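Side-chain contacts in Hen1 (Anabaena variabilis, PDB 3JWH), which probably catalyses 2'-O-methylation of the 3'-terminal nucleotide of RNA, with S-adenosylmethionine as the likely methyl donor: residues Gly20-Leu25 and Lys45-Asp50; Gly41-Ile46 and Thr107-Ile112; Glu71-Leu76 and Glu84-Ile89. All coordinates share one frame; numbering follows the deposited sequence.

Interaction 1. Residues Gly20-Leu25 and Lys45-Asp50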
loop_
_atom_site.group_PDB
_atom_site.type_symbol
_atom_site.label_atom_id
_atom_site.label_comp_id
_atom_site.label_asym_id
_atom_site.label_seq_id
_atom_site.Cartn_x
_atom_site.Cartn_y
_atom_site.Cartn_z
ATOM N N GLY A 20 0.793 8.403 -7.392
ATOM C CA GLY A 20 0.818 8.975 -6.060
ATOM C C GLY A 20 1.639 8.148 -5.092
ATOM O O GLY A 20 2.333 8.699 -4.248
ATOM N N VAL A 21 1.556 6.826 -5.208
ATOM C CA VAL A 21 2.301 5.928 -4.322
ATOM C C VAL A 21 3.788 5.947 -4.673
ATOM O O VAL A 21 4.639 6.086 -3.794
ATOM C CB VAL A 21 1.771 4.475 -4.419
ATOM C CG1 VAL A 21 2.611 3.559 -3.563
ATOM C CG2 VAL A 21 0.328 4.415 -3.975
ATOM N N VAL A 22 4.103 5.827 -5.961
ATOM C CA VAL A 22 5.495 5.841 -6.387
ATOM C C VAL A 22 6.162 7.139 -5.972
ATOM O O VAL A 22 7.315 7.147 -5.537
ATOM C CB VAL A 22 5.613 5.688 -7.911
ATOM C CG1 VAL A 22 7.060 5.803 -8.340
ATOM C CG2 VAL A 22 5.044 4.355 -8.334
ATOM N N ALA A 23 5.422 8.237 -6.120
ATOM C CA ALA A 23 5.924 9.558 -5.758
ATOM C C ALA A 23 6.236 9.624 -4.259
ATOM O O ALA A 23 7.268 10.153 -3.851
ATOM C CB ALA A 23 4.891 10.624 -6.131
ATOM N N ALA A 24 5.349 9.088 -3.433
ATOM C CA ALA A 24 5.600 9.113 -1.996
ATOM C C ALA A 24 6.816 8.254 -1.622
ATOM O O ALA A 24 7.616 8.643 -0.778
ATOM C CB ALA A 24 4.361 8.647 -1.235
ATOM N N LEU A 25 6.949 7.089 -2.253
ATOM C CA LEU A 25 8.079 6.206 -1.988
ATOM C C LEU A 25 9.389 6.912 -2.277
ATOM O O LEU A 25 10.326 6.879 -1.471
ATOM C CB LEU A 25 7.985 4.945 -2.848
ATOM C CG LEU A 25 6.907 3.946 -2.418
ATOM C CD1 LEU A 25 6.817 2.836 -3.416
ATOM C CD2 LEU A 25 7.243 3.392 -1.027
ATOM N N LYS A 45 4.368 -4.213 -10.978
ATOM C CA LYS A 45 4.849 -4.059 -12.356
ATOM C C LYS A 45 5.592 -2.736 -12.527
ATOM O O LYS A 45 6.676 -2.688 -13.112
ATOM C CB LYS A 45 3.678 -4.128 -13.338
ATOM C CG LYS A 45 4.089 -4.024 -14.799
ATOM C CD LYS A 45 2.976 -4.471 -15.734
ATOM C CE LYS A 45 3.525 -4.774 -17.124
ATOM N NZ LYS A 45 2.487 -5.339 -18.043
ATOM N N ILE A 46 5.008 -1.665 -11.996
ATOM C CA ILE A 46 5.607 -0.340 -12.071
ATOM C C ILE A 46 6.926 -0.222 -11.295
ATOM O O ILE A 46 7.852 0.433 -11.750
ATOM C CB ILE A 46 4.586 0.737 -11.577
ATOM C CG1 ILE A 46 3.486 0.908 -12.631
ATOM C CG2 ILE A 46 5.279 2.082 -11.341
ATOM C CD1 ILE A 46 2.247 1.606 -12.121
ATOM N N LEU A 47 7.024 -0.856 -10.127
ATOM C CA LEU A 47 8.256 -0.791 -9.344
ATOM C C LEU A 47 9.407 -1.596 -9.969
ATOM O O LEU A 47 10.556 -1.155 -9.983
ATOM C CB LEU A 47 8.010 -1.315 -7.921
ATOM C CG LEU A 47 6.970 -0.621 -7.039
ATOM C CD1 LEU A 47 7.032 -1.213 -5.630
ATOM C CD2 LEU A 47 7.232 0.887 -6.999
ATOM N N LEU A 48 9.093 -2.785 -10.472
ATOM C CA LEU A 48 10.093 -3.663 -11.071
ATOM C C LEU A 48 10.725 -3.023 -12.308
ATOM O O LEU A 48 11.928 -3.155 -12.549
ATOM C CB LEU A 48 9.451 -4.994 -11.471
ATOM C CG LEU A 48 10.136 -6.324 -11.108
ATOM C CD1 LEU A 48 9.845 -7.331 -12.226
ATOM C CD2 LEU A 48 11.637 -6.161 -10.917
ATOM N N LYS A 49 9.903 -2.337 -13.089
ATOM C CA LYS A 49 10.358 -1.669 -14.307
ATOM C C LYS A 49 11.252 -0.486 -13.992
ATOM O O LYS A 49 12.117 -0.144 -14.780
ATOM C CB LYS A 49 9.166 -1.166 -15.134
ATOM C CG LYS A 49 8.334 -2.254 -15.773
ATOM C CD LYS A 49 7.134 -1.670 -16.523
ATOM C CE LYS A 49 6.184 -0.957 -15.570
ATOM N NZ LYS A 49 4.966 -0.430 -16.249
ATOM N N ASP A 50 11.041 0.121 -12.832
ATOM C CA ASP A 50 11.796 1.297 -12.407
ATOM C C ASP A 50 13.028 0.937 -11.585
ATOM O O ASP A 50 12.909 0.563 -10.418
ATOM C CB ASP A 50 10.879 2.196 -11.584
ATOM C CG ASP A 50 11.451 3.580 -11.371
ATOM O OD1 ASP A 50 12.694 3.714 -11.367
ATOM O OD2 ASP A 50 10.653 4.528 -11.189
#
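Val22 pushes one of its two methyls at Ile46, and the two branched side chains cross obliquely instead of meeting head on. The shortest approach is CG2 of Val22 to CG2 of Ile46, at 3.8 Å. Which methyl does the touching follows from the torsions. With chi1 of Val22 at 176°, CG1 is trans to the nitrogen of the main chain and CG2 stays beside that nitrogen, turned to the other helix. In Ile46 the longer CG1-CD1 arm runs off another way and the short CG2 branch faces Val22. Beta-branched residues suit this place because a methyl borne directly on CB has a short reach but is fixed by chi1 alone, so the shape it presents to the other helix is well defined.

Leu47 works differently. Its CB does not aim straight at helix 13-27, but the two carbons beyond CB let its end come nearer, which is why leucine suits the place. CD2 of Leu47 lies 4.1 Å from CD1 of Leu25, where the two leucines cross at about a right angle, and it also reaches the CG2 of Val22 at a looser 4.3 Å.

These are two helices of the class I methyltransferase fold, a Rossmann-like alpha/beta sandwich. Helix 13-27 precedes the first strand of the sheet, and helix 42-49 follows that strand. The axes of their segments pass 11.4 Å apart at a crossing angle of -44°, a wide separation, bridged by branched side chains from both helices.

On its sheet-facing side, Leu25 also packs on Ala105 and Ile137 of strands 105-109 and 135-141, which suits a buried apolar residue. Just past helix 42-49 the character turns polar: OD2 of Asp50 forms a salt bridge with Lys26, and OD1 accepts a hydrogen bond from the backbone N of Phe52.

Interaction 2. Residues Gly41-Ile46 and Thr107-Ile112. With SAH (S-adenosyl-L-homocysteine), chain C.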
loop_
_atom_site.group_PDB
_atom_site.type_symbol
_atom_site.label_atom_id
_atom_site.label_comp_id
_atom_site.label_asym_id
_atom_site.label_seq_id
_atom_site.Cartn_x
_atom_site.Cartn_y
_atom_site.Cartn_z
ATOM N N GLY A 41 -0.560 -7.428 -9.008
ATOM C CA GLY A 41 0.748 -6.841 -9.238
ATOM C C GLY A 41 0.810 -5.552 -10.034
ATOM O O GLY A 41 1.826 -5.261 -10.662
ATOM N N ASN A 42 -0.261 -4.769 -10.010
ATOM C CA ASN A 42 -0.271 -3.513 -10.754
ATOM C C ASN A 42 0.868 -2.625 -10.285
ATOM O O ASN A 42 1.683 -2.178 -11.088
ATOM C CB ASN A 42 -1.615 -2.810 -10.600
ATOM C CG ASN A 42 -2.726 -3.537 -11.326
ATOM O OD1 ASN A 42 -2.489 -4.170 -12.364
ATOM N ND2 ASN A 42 -3.952 -3.444 -10.801
ATOM N N LEU A 43 0.948 -2.394 -8.977
ATOM C CA LEU A 43 2.030 -1.584 -8.451
ATOM C C LEU A 43 3.370 -2.321 -8.587
ATOM O O LEU A 43 4.402 -1.696 -8.848
ATOM C CB LEU A 43 1.768 -1.226 -6.988
ATOM C CG LEU A 43 2.959 -0.567 -6.292
ATOM C CD1 LEU A 43 3.274 0.777 -6.945
ATOM C CD2 LEU A 43 2.651 -0.387 -4.822
ATOM N N LEU A 44 3.363 -3.648 -8.416
ATOM C CA LEU A 44 4.613 -4.419 -8.539
ATOM C C LEU A 44 5.213 -4.269 -9.952
ATOM O O LEU A 44 6.430 -4.209 -10.105
ATOM C CB LEU A 44 4.384 -5.914 -8.239
ATOM C CG LEU A 44 3.866 -6.385 -6.868
ATOM C CD1 LEU A 44 3.814 -7.901 -6.895
ATOM C CD2 LEU A 44 4.752 -5.904 -5.711
ATOM N N LYS A 45 4.368 -4.213 -10.978
ATOM C CA LYS A 45 4.849 -4.059 -12.356
ATOM C C LYS A 45 5.592 -2.736 -12.527
ATOM O O LYS A 45 6.676 -2.688 -13.112
ATOM C CB LYS A 45 3.678 -4.128 -13.338
ATOM C CG LYS A 45 4.089 -4.024 -14.799
ATOM C CD LYS A 45 2.976 -4.471 -15.734
ATOM C CE LYS A 45 3.525 -4.774 -17.124
ATOM N NZ LYS A 45 2.487 -5.339 -18.043
ATOM N N ILE A 46 5.008 -1.665 -11.996
ATOM C CA ILE A 46 5.607 -0.340 -12.071
ATOM C C ILE A 46 6.926 -0.222 -11.295
ATOM O O ILE A 46 7.852 0.433 -11.750
ATOM C CB ILE A 46 4.586 0.737 -11.577
ATOM C CG1 ILE A 46 3.486 0.908 -12.631
ATOM C CG2 ILE A 46 5.279 2.082 -11.341
ATOM C CD1 ILE A 46 2.247 1.606 -12.121
ATOM N N THR A 107 3.605 -0.958 1.420
ATOM C CA THR A 107 2.473 -0.257 0.813
ATOM C C THR A 107 1.257 -1.137 1.009
ATOM O O THR A 107 1.330 -2.347 0.853
ATOM C CB THR A 107 2.673 0.006 -0.701
ATOM O OG1 THR A 107 2.968 -1.228 -1.373
ATOM C CG2 THR A 107 3.792 1.012 -0.929
ATOM N N VAL A 108 0.138 -0.530 1.364
ATOM C CA VAL A 108 -1.105 -1.257 1.590
ATOM C C VAL A 108 -2.105 -0.471 0.722
ATOM O O VAL A 108 -2.736 0.485 1.187
ATOM C CB VAL A 108 -1.513 -1.177 3.089
ATOM C CG1 VAL A 108 -2.577 -2.186 3.388
ATOM C CG2 VAL A 108 -0.287 -1.365 3.989
ATOM N N ILE A 109 -2.238 -0.882 -0.532
ATOM C CA ILE A 109 -3.082 -0.197 -1.504
ATOM C C ILE A 109 -4.450 -0.805 -1.719
ATOM O O ILE A 109 -4.574 -1.926 -2.219
ATOM C CB ILE A 109 -2.376 -0.134 -2.858
ATOM C CG1 ILE A 109 -0.922 0.273 -2.647
ATOM C CG2 ILE A 109 -3.064 0.889 -3.775
ATOM C CD1 ILE A 109 -0.735 1.610 -1.928
ATOM N N GLU A 110 -5.479 -0.056 -1.341
ATOM C CA GLU A 110 -6.848 -0.522 -1.493
ATOM C C GLU A 110 -6.993 -1.897 -0.841
ATOM O O GLU A 110 -7.527 -2.840 -1.439
ATOM C CB GLU A 110 -7.212 -0.596 -2.980
ATOM C CG GLU A 110 -6.883 0.695 -3.765
ATOM C CD GLU A 110 -7.609 1.946 -3.237
ATOM O OE1 GLU A 110 -8.858 2.004 -3.310
ATOM O OE2 GLU A 110 -6.930 2.873 -2.752
ATOM N N VAL A 111 -6.513 -2.002 0.394
ATOM C CA VAL A 111 -6.583 -3.251 1.130
ATOM C C VAL A 111 -7.439 -3.177 2.384
ATOM O O VAL A 111 -8.252 -4.064 2.613
ATOM C CB VAL A 111 -5.163 -3.752 1.534
ATOM C CG1 VAL A 111 -5.265 -4.899 2.521
ATOM C CG2 VAL A 111 -4.412 -4.224 0.311
ATOM N N ILE A 112 -7.270 -2.126 3.187
ATOM C CA ILE A 112 -8.011 -2.003 4.451
ATOM C C ILE A 112 -9.528 -2.156 4.403
ATOM O O ILE A 112 -10.127 -2.728 5.314
ATOM C CB ILE A 112 -7.684 -0.667 5.197
ATOM C CG1 ILE A 112 -8.002 0.541 4.312
ATOM C CG2 ILE A 112 -6.228 -0.649 5.610
ATOM C CD1 ILE A 112 -7.792 1.869 5.013
HETATM N N SAH C . -3.406 -3.659 -4.194
HETATM C CA SAH C . -3.925 -4.253 -5.435
HETATM C CB SAH C . -5.417 -4.550 -5.270
HETATM C CG SAH C . -5.648 -5.475 -4.075
HETATM S SD SAH C . -7.410 -5.846 -3.743
HETATM C C SAH C . -3.743 -3.269 -6.592
HETATM O O SAH C . -4.713 -2.524 -6.848
HETATM O OXT SAH C . -2.644 -3.286 -7.190
HETATM C "C5'" SAH C . -7.191 -6.567 -2.076
HETATM C "C4'" SAH C . -6.038 -7.572 -2.054
HETATM O "O4'" SAH C . -5.743 -7.905 -0.686
HETATM C "C3'" SAH C . -6.449 -8.870 -2.755
HETATM O "O3'" SAH C . -5.330 -9.424 -3.451
HETATM C "C2'" SAH C . -6.828 -9.751 -1.565
HETATM O "O2'" SAH C . -6.658 -11.125 -1.925
HETATM C "C1'" SAH C . -5.714 -9.337 -0.606
HETATM N N9 SAH C . -5.996 -9.747 0.786
HETATM C C8 SAH C . -7.150 -9.580 1.428
HETATM N N7 SAH C . -7.036 -10.034 2.674
HETATM C C5 SAH C . -5.800 -10.496 2.829
HETATM C C6 SAH C . -5.111 -11.080 3.880
HETATM N N6 SAH C . -5.713 -11.287 5.050
HETATM N N1 SAH C . -3.839 -11.445 3.698
HETATM C C2 SAH C . -3.234 -11.256 2.533
HETATM N N3 SAH C . -3.860 -10.705 1.512
HETATM C C4 SAH C . -5.136 -10.314 1.623
#
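Leu43 contributes most of the surface buried here, sending one methyl from helix 42-49 onto strand 105-109. Its CG is trans to the main-chain nitrogen (chi1 171°), which projects the branch at the sheet, and it meets Thr107 tip to tip: CD2 of Leu43 lies 3.6 Å from OG1 of Thr107. This is a van der Waals contact, for the hydroxyl is hydrogen-bonded to Asp35 on the adjoining strand. Threonine therefore suits a buried strand position, giving the leucine a compact surface while its oxygen is satisfied within the sheet.

The same CD2 of Leu43 lies 4.2 Å from CG1 of Ile109, two residues along the strand on the same face. At Ile109 the apolar packing borders the cofactor pocket: the carbonyl O of Ile109 accepts a hydrogen bond of 2.9 Å from the amino N of S-adenosyl-L-homocysteine, which also bonds to Asp60 OD2, Leu93 N and Gly37 O. CB of Asn42 comes within 3.6 Å of the ligand's OXT.

Helix and strand thus meet through van der Waals packing without a hydrogen bond between them, while here the main-chain carbonyl of Ile109 supplies the polar contact to the ligand, whose amine, probably a cation, would be drawn to it.

Interaction 3. Residues Glu71-Leu76 and Glu84-Ile89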
loop_
_atom_site.group_PDB
_atom_site.type_symbol
_atom_site.label_atom_id
_atom_site.label_comp_id
_atom_site.label_asym_id
_atom_site.label_seq_id
_atom_site.Cartn_x
_atom_site.Cartn_y
_atom_site.Cartn_z
ATOM N N GLU A 71 2.373 -13.674 -14.037
ATOM C CA GLU A 71 2.076 -13.713 -15.460
ATOM C C GLU A 71 2.323 -12.379 -16.162
ATOM O O GLU A 71 3.089 -12.319 -17.121
ATOM C CB GLU A 71 0.631 -14.156 -15.661
ATOM C CG GLU A 71 0.251 -14.462 -17.095
ATOM C CD GLU A 71 -1.083 -15.185 -17.176
ATOM O OE1 GLU A 71 -2.068 -14.686 -16.581
ATOM O OE2 GLU A 71 -1.149 -16.251 -17.830
ATOM N N ARG A 72 1.690 -11.308 -15.700
ATOM C CA ARG A 72 1.909 -10.028 -16.357
ATOM C C ARG A 72 3.296 -9.453 -16.076
ATOM O O ARG A 72 3.868 -8.754 -16.923
ATOM C CB ARG A 72 0.803 -9.029 -16.003
ATOM C CG ARG A 72 0.301 -9.053 -14.589
ATOM C CD ARG A 72 -1.037 -8.317 -14.505
ATOM N NE ARG A 72 -0.921 -6.890 -14.808
ATOM C CZ ARG A 72 -0.357 -5.989 -14.007
ATOM N NH1 ARG A 72 0.152 -6.352 -12.838
ATOM N NH2 ARG A 72 -0.304 -4.715 -14.373
ATOM N N LEU A 73 3.853 -9.765 -14.912
ATOM C CA LEU A 73 5.181 -9.269 -14.591
ATOM C C LEU A 73 6.149 -9.858 -15.592
ATOM O O LEU A 73 7.198 -9.281 -15.865
ATOM C CB LEU A 73 5.598 -9.650 -13.167
ATOM C CG LEU A 73 5.062 -8.758 -12.032
ATOM C CD1 LEU A 73 5.380 -9.361 -10.668
ATOM C CD2 LEU A 73 5.666 -7.379 -12.139
ATOM N N ASP A 74 5.789 -11.005 -16.158
ATOM C CA ASP A 74 6.653 -11.656 -17.130
ATOM C C ASP A 74 6.531 -11.065 -18.517
ATOM O O ASP A 74 7.278 -11.427 -19.408
ATOM C CB ASP A 74 6.377 -13.158 -17.182
ATOM C CG ASP A 74 7.064 -13.905 -16.065
ATOM O OD1 ASP A 74 8.224 -13.576 -15.782
ATOM O OD2 ASP A 74 6.455 -14.817 -15.479
ATOM N N ARG A 75 5.577 -10.164 -18.707
ATOM C CA ARG A 75 5.409 -9.522 -19.998
ATOM C C ARG A 75 6.454 -8.412 -20.125
ATOM O O ARG A 75 6.576 -7.770 -21.170
ATOM C CB ARG A 75 3.991 -8.960 -20.126
ATOM C CG ARG A 75 2.908 -10.046 -20.115
ATOM C CD ARG A 75 1.513 -9.447 -20.003
ATOM N NE ARG A 75 0.470 -10.469 -19.912
ATOM C CZ ARG A 75 -0.805 -10.207 -19.626
ATOM N NH1 ARG A 75 -1.190 -8.956 -19.399
ATOM N NH2 ARG A 75 -1.693 -11.192 -19.563
ATOM N N LEU A 76 7.223 -8.206 -19.060
ATOM C CA LEU A 76 8.266 -7.188 -19.050
ATOM C C LEU A 76 9.573 -7.714 -19.635
ATOM O O LEU A 76 9.865 -8.909 -19.584
ATOM C CB LEU A 76 8.541 -6.708 -17.625
ATOM C CG LEU A 76 7.393 -6.087 -16.831
ATOM C CD1 LEU A 76 7.877 -5.774 -15.434
ATOM C CD2 LEU A 76 6.903 -4.835 -17.508
ATOM N N GLU A 84 16.126 -10.248 -10.366
ATOM C CA GLU A 84 16.425 -10.737 -9.015
ATOM C C GLU A 84 15.889 -9.846 -7.884
ATOM O O GLU A 84 15.969 -10.203 -6.711
ATOM C CB GLU A 84 17.934 -10.900 -8.831
ATOM C CG GLU A 84 18.531 -12.115 -9.526
ATOM C CD GLU A 84 17.894 -13.428 -9.075
ATOM O OE1 GLU A 84 17.864 -13.704 -7.850
ATOM O OE2 GLU A 84 17.427 -14.192 -9.950
ATOM N N ARG A 85 15.350 -8.688 -8.240
ATOM C CA ARG A 85 14.800 -7.749 -7.262
ATOM C C ARG A 85 13.392 -8.166 -6.811
ATOM O O ARG A 85 12.952 -7.822 -5.712
ATOM C CB ARG A 85 14.761 -6.343 -7.873
ATOM C CG ARG A 85 16.136 -5.724 -8.073
ATOM C CD ARG A 85 16.193 -4.727 -9.234
ATOM N NE ARG A 85 15.295 -3.582 -9.085
ATOM C CZ ARG A 85 14.289 -3.302 -9.916
ATOM N NH1 ARG A 85 14.047 -4.088 -10.954
ATOM N NH2 ARG A 85 13.535 -2.224 -9.720
ATOM N N LEU A 86 12.707 -8.916 -7.662
ATOM C CA LEU A 86 11.343 -9.371 -7.408
ATOM C C LEU A 86 11.189 -10.633 -6.561
ATOM O O LEU A 86 11.985 -11.551 -6.640
ATOM C CB LEU A 86 10.628 -9.599 -8.736
ATOM C CG LEU A 86 9.220 -10.175 -8.584
ATOM C CD1 LEU A 86 8.301 -9.131 -7.952
ATOM C CD2 LEU A 86 8.702 -10.614 -9.939
ATOM N N GLN A 87 10.124 -10.675 -5.778
ATOM C CA GLN A 87 9.831 -11.812 -4.924
ATOM C C GLN A 87 8.323 -11.816 -4.673
ATOM O O GLN A 87 7.745 -10.789 -4.325
ATOM C CB GLN A 87 10.593 -11.676 -3.603
ATOM C CG GLN A 87 10.812 -12.959 -2.835
ATOM C CD GLN A 87 11.347 -12.704 -1.430
ATOM O OE1 GLN A 87 12.254 -11.883 -1.232
ATOM N NE2 GLN A 87 10.800 -13.412 -0.453
ATOM N N LEU A 88 7.698 -12.972 -4.869
ATOM C CA LEU A 88 6.262 -13.164 -4.666
ATOM C C LEU A 88 6.047 -14.151 -3.517
ATOM O O LEU A 88 6.619 -15.233 -3.506
ATOM C CB LEU A 88 5.631 -13.706 -5.946
ATOM C CG LEU A 88 4.779 -12.746 -6.782
ATOM C CD1 LEU A 88 5.408 -11.380 -6.861
ATOM C CD2 LEU A 88 4.596 -13.328 -8.148
ATOM N N ILE A 89 5.215 -13.773 -2.560
ATOM C CA ILE A 89 4.965 -14.608 -1.394
ATOM C C ILE A 89 3.478 -14.791 -1.082
ATOM O O ILE A 89 2.724 -13.813 -1.023
ATOM C CB ILE A 89 5.611 -13.983 -0.146
ATOM C CG1 ILE A 89 7.128 -13.957 -0.285
ATOM C CG2 ILE A 89 5.183 -14.746 1.093
ATOM C CD1 ILE A 89 7.798 -13.104 0.776
#
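Leu73 and Leu86 mark the closest passage of the two backbones, with their CA atoms 9.5 Å apart. The segment 71-76 comes from the C-terminal part of helix 63-73 and bends through a type I beta turn from Leu73 to Leu76, with a weak hydrogen bond from the N of Leu76 to the O of Leu73. The other segment becomes extended at Leu86, where strand 86-90 begins. No hydrogen bond joins the two segments, so the gap is bridged by side chains.

Leu73 and Leu86 reach for each other tip to tip. CD1 of Leu73 lies 3.6 Å from CD2 of Leu86 and 4.0 Å from the CD1 of that residue, so it meets both branches of the fork. A chi1 of 176° carries CG of Leu86 away from the main-chain nitrogen, toward Leu73. Leu88, the next residue on this face of the strand, adds a lighter touch, its CD1 4.3 Å from CD1 of Leu73. Leucine suits all three places, being long enough to cross between helix and strand and wholly apolar.

The contact packs the helix of a beta-alpha-beta crossover, strand 55-60 to helix 63-73 to strand 86-90, against its second strand, which is outermost in the sheet and hydrogen-bonded to strand 55-60. Nearby, Arg72 touches Asn42 and Lys45 of helix 42-49 and hydrogen-bonds through NH1 to the O of Gln40, and Arg85 hydrogen-bonds to the carbonyl oxygens of Leu48 and Phe53.

Helix 42-49 runs through the set. Interactions 1 and 2 share its Lys45 and Ile46, their centres about 10 Å apart, and touch directly where Val21 packs on Ile109. Interaction 3 lies about 14 Å from the centre of each, toward the outermost strand 86-90, and meets the same helix through Lys45 against Leu73. Along the chain, interaction 1 closes before interaction 3 opens, and interaction 3 nests inside the loop closed by interaction 2. Together they pack helices 13-27, 42-49 and 63-73 beside the parallel part of one sheet. Interaction 2, nearest the chain's centre, is the one that directly borders the cofactor pocket.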